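GCN5-related N-acetyltransferase (Anabaena variabilis, PDB 2OZG) binds coenzyme A and probably transfers acetyl groups to amines, perhaps those of aminoglycosides, as a member of the GNAT family. Local coordinates at residues 70-78 with 296-304. Sequence-based numbering, arbitrary orientation.
Sequences QWWGGQRVP and ALEARGYPL. With ACT (acetate ion), chain B.
The indole of Trp72, whose CB lies 3.7 Å from Arg300 CG, has Val77 CG2 in plane at its edge, and His179 and Tyr356 meet it edge-to-face. Trp72 NE1 donates to Gln70 OE1 (2.8 Å) in a bent bond, the nitrogen lying above the amide plane. Arg76 CB covers one face of Trp71; its guanidinium takes an acetate at its edge, Arg76 NH1 to acetate O 3.0 Å and NH2 more weakly, besides a salt bridge to Asp183. The direct hydrogen bond between the segments is backbone to backbone: Gly301 N donates to Trp72 O (3.0 Å, 167° at the hydrogen). Gln75 N, closing the type I' turn, reaches that oxygen from the opposite face. Gly301 CA-H points at Gly73 O (CA to O 3.4 Å). Gln75 CB lies against Ala299 O (3.3 Å), and Val77 CG1, anti to the backbone N (chi1 -176°), sits 3.8 Å from Ala299 CB. A water bridges Arg76 O and Ala299 O. Arg300 extends to Tyr356, a cation-pi partner whose backbone O accepts from NH2. The contact thus sets the 58-72/75-87 hairpin of the N-terminal GNAT domain against helix 293-299 of the sterol carrier protein-like part, with strand 115-118 packing against Trp72 and Val77.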
loop_
_atom_site.group_PDB
_atom_site.type_symbol
_atom_site.label_atom_id
_atom_site.label_comp_id
_atom_site.label_asym_id
_atom_site.label_seq_id
_atom_site.Cartn_x
_atom_site.Cartn_y
_atom_site.Cartn_z
ATOM N N GLN A 70 5.353 -41.608 -3.994
ATOM C CA GLN A 70 6.205 -40.539 -3.483
ATOM C C GLN A 70 7.622 -41.102 -3.341
ATOM O O GLN A 70 7.797 -42.219 -2.848
ATOM C CB GLN A 70 5.710 -40.048 -2.120
ATOM C CG GLN A 70 6.204 -38.682 -1.801
ATOM C CD GLN A 70 5.536 -38.036 -0.665
ATOM O OE1 GLN A 70 5.021 -38.703 0.234
ATOM N NE2 GLN A 70 5.639 -36.683 -0.607
ATOM N N TRP A 71 8.618 -40.320 -3.762
ATOM C CA TRP A 71 10.007 -40.766 -3.697
ATOM C C TRP A 71 10.702 -40.437 -2.349
ATOM O O TRP A 71 10.950 -39.274 -2.065
ATOM C CB TRP A 71 10.771 -40.201 -4.884
ATOM C CG TRP A 71 10.252 -40.671 -6.211
ATOM C CD1 TRP A 71 9.333 -40.016 -6.993
ATOM C CD2 TRP A 71 10.594 -41.866 -6.932
ATOM N NE1 TRP A 71 9.081 -40.719 -8.116
ATOM C CE2 TRP A 71 9.832 -41.863 -8.117
ATOM C CE3 TRP A 71 11.481 -42.920 -6.711
ATOM C CZ2 TRP A 71 9.948 -42.874 -9.096
ATOM C CZ3 TRP A 71 11.543 -43.939 -7.634
ATOM C CH2 TRP A 71 10.806 -43.909 -8.812
ATOM N N TRP A 72 11.010 -41.465 -1.541
ATOM C CA TRP A 72 11.668 -41.292 -0.235
ATOM C C TRP A 72 12.947 -42.133 -0.262
ATOM O O TRP A 72 12.890 -43.354 -0.478
ATOM C CB TRP A 72 10.752 -41.752 0.931
ATOM C CG TRP A 72 9.465 -40.924 1.074
ATOM C CD1 TRP A 72 8.172 -41.269 0.689
ATOM C CD2 TRP A 72 9.405 -39.571 1.521
ATOM N NE1 TRP A 72 7.308 -40.216 0.984
ATOM C CE2 TRP A 72 8.061 -39.166 1.479
ATOM C CE3 TRP A 72 10.378 -38.684 2.042
ATOM C CZ2 TRP A 72 7.673 -37.901 1.885
ATOM C CZ3 TRP A 72 10.011 -37.443 2.396
ATOM C CH2 TRP A 72 8.671 -37.046 2.328
ATOM N N GLY A 73 14.070 -41.476 -0.039
ATOM C CA GLY A 73 15.365 -42.077 -0.073
ATOM C C GLY A 73 15.596 -42.780 -1.415
ATOM O O GLY A 73 16.259 -43.792 -1.473
ATOM N N GLY A 74 14.982 -42.262 -2.462
ATOM C CA GLY A 74 15.160 -42.776 -3.796
ATOM C C GLY A 74 14.374 -43.994 -4.175
ATOM O O GLY A 74 14.650 -44.575 -5.217
ATOM N N GLN A 75 13.415 -44.384 -3.342
ATOM C CA GLN A 75 12.540 -45.509 -3.614
ATOM C C GLN A 75 11.135 -44.969 -3.722
ATOM O O GLN A 75 10.766 -44.034 -3.016
ATOM C CB GLN A 75 12.601 -46.489 -2.455
ATOM C CG GLN A 75 13.975 -47.154 -2.265
ATOM C CD GLN A 75 14.403 -47.982 -3.449
ATOM O OE1 GLN A 75 13.637 -48.795 -3.983
ATOM N NE2 GLN A 75 15.620 -47.769 -3.882
ATOM N N ARG A 76 10.351 -45.531 -4.619
ATOM C CA ARG A 76 8.988 -45.093 -4.761
ATOM C C ARG A 76 8.132 -45.809 -3.707
ATOM O O ARG A 76 8.029 -47.024 -3.727
ATOM C CB ARG A 76 8.439 -45.454 -6.118
ATOM C CG ARG A 76 7.062 -44.919 -6.371
ATOM C CD ARG A 76 6.442 -45.758 -7.487
ATOM N NE ARG A 76 5.091 -45.342 -7.860
ATOM C CZ ARG A 76 3.959 -45.827 -7.350
ATOM N NH1 ARG A 76 3.951 -46.801 -6.462
ATOM N NH2 ARG A 76 2.808 -45.374 -7.808
ATOM N N VAL A 77 7.493 -45.042 -2.832
ATOM C CA VAL A 77 6.596 -45.590 -1.856
ATOM C C VAL A 77 5.169 -45.290 -2.320
ATOM O O VAL A 77 4.868 -44.124 -2.620
ATOM C CB VAL A 77 6.815 -44.888 -0.528
ATOM C CG1 VAL A 77 5.977 -45.498 0.554
ATOM C CG2 VAL A 77 8.321 -44.904 -0.160
ATOM N N PRO A 78 4.306 -46.319 -2.458
ATOM C CA PRO A 78 2.911 -46.025 -2.802
ATOM C C PRO A 78 2.316 -45.029 -1.826
ATOM O O PRO A 78 2.529 -45.133 -0.621
ATOM C CB PRO A 78 2.219 -47.369 -2.685
ATOM C CG PRO A 78 3.293 -48.392 -2.885
ATOM C CD PRO A 78 4.524 -47.766 -2.315
ATOM N N ALA A 296 5.417 -48.832 5.292
ATOM C CA ALA A 296 6.003 -47.505 5.001
ATOM C C ALA A 296 7.526 -47.540 5.193
ATOM O O ALA A 296 8.275 -47.100 4.316
ATOM C CB ALA A 296 5.399 -46.433 5.864
ATOM N N LEU A 297 7.968 -48.103 6.309
ATOM C CA LEU A 297 9.391 -48.207 6.626
ATOM C C LEU A 297 10.144 -49.144 5.668
ATOM O O LEU A 297 11.279 -48.838 5.286
ATOM C CB LEU A 297 9.593 -48.645 8.066
ATOM C CG LEU A 297 9.211 -47.566 9.073
ATOM C CD1 LEU A 297 9.124 -48.132 10.501
ATOM C CD2 LEU A 297 10.170 -46.377 8.982
ATOM N N GLU A 298 9.506 -50.254 5.261
ATOM C CA GLU A 298 10.143 -51.189 4.339
ATOM C C GLU A 298 10.185 -50.686 2.911
ATOM O O GLU A 298 11.046 -51.087 2.134
ATOM C CB GLU A 298 9.476 -52.574 4.410
ATOM C CG GLU A 298 9.673 -53.247 5.771
ATOM C CD GLU A 298 9.182 -54.650 5.814
ATOM O OE1 GLU A 298 8.282 -54.954 4.998
ATOM O OE2 GLU A 298 9.714 -55.424 6.674
ATOM N N ALA A 299 9.300 -49.770 2.547
ATOM C CA ALA A 299 9.287 -49.260 1.186
ATOM C C ALA A 299 10.257 -48.133 0.924
ATOM O O ALA A 299 10.653 -47.910 -0.215
ATOM C CB ALA A 299 7.884 -48.829 0.828
ATOM N N ARG A 300 10.679 -47.446 1.983
ATOM C CA ARG A 300 11.566 -46.280 1.898
ATOM C C ARG A 300 13.001 -46.669 1.627
ATOM O O ARG A 300 13.401 -47.769 1.997
ATOM C CB ARG A 300 11.557 -45.610 3.286
ATOM C CG ARG A 300 12.113 -44.220 3.390
ATOM C CD ARG A 300 12.247 -43.894 4.822
ATOM N NE ARG A 300 12.646 -42.522 5.124
ATOM C CZ ARG A 300 13.882 -42.066 5.109
ATOM N NH1 ARG A 300 14.883 -42.831 4.702
ATOM N NH2 ARG A 300 14.120 -40.822 5.463
ATOM N N GLY A 301 13.769 -45.797 0.961
ATOM C CA GLY A 301 15.210 -45.978 0.844
ATOM C C GLY A 301 15.911 -45.428 2.079
ATOM O O GLY A 301 15.410 -44.489 2.717
ATOM N N TYR A 302 17.095 -45.974 2.384
ATOM C CA TYR A 302 17.891 -45.538 3.520
ATOM C C TYR A 302 19.286 -45.209 3.049
ATOM O O TYR A 302 19.752 -45.747 2.034
ATOM C CB TYR A 302 17.909 -46.628 4.593
ATOM C CG TYR A 302 16.528 -46.805 5.199
ATOM C CD1 TYR A 302 16.101 -45.983 6.198
ATOM C CD2 TYR A 302 15.607 -47.693 4.644
ATOM C CE1 TYR A 302 14.821 -46.082 6.713
ATOM C CE2 TYR A 302 14.316 -47.776 5.126
ATOM C CZ TYR A 302 13.938 -46.985 6.173
ATOM O OH TYR A 302 12.676 -47.041 6.707
ATOM N N PRO A 303 19.991 -44.351 3.797
ATOM C CA PRO A 303 21.336 -44.030 3.333
ATOM C C PRO A 303 22.257 -45.225 3.372
ATOM O O PRO A 303 22.165 -46.046 4.275
ATOM C CB PRO A 303 21.829 -42.976 4.344
ATOM C CG PRO A 303 20.649 -42.519 5.082
ATOM C CD PRO A 303 19.685 -43.679 5.064
ATOM N N LEU A 304 23.148 -45.329 2.391
ATOM C CA LEU A 304 24.177 -46.344 2.427
ATOM C C LEU A 304 25.225 -45.994 3.506
ATOM O O LEU A 304 25.516 -44.823 3.769
ATOM C CB LEU A 304 24.859 -46.463 1.054
ATOM C CG LEU A 304 24.011 -46.989 -0.106
ATOM C CD1 LEU A 304 24.774 -46.816 -1.422
ATOM C CD2 LEU A 304 23.655 -48.482 0.150
HETATM C C ACT B . 0.124 -47.042 -6.416
HETATM O O ACT B . 1.120 -47.845 -6.249
HETATM O OXT ACT B . -0.147 -46.674 -7.606
HETATM C CH3 ACT B . -0.722 -46.521 -5.274
HETATM O O HOH W 1 9.844 -48.984 -2.433
#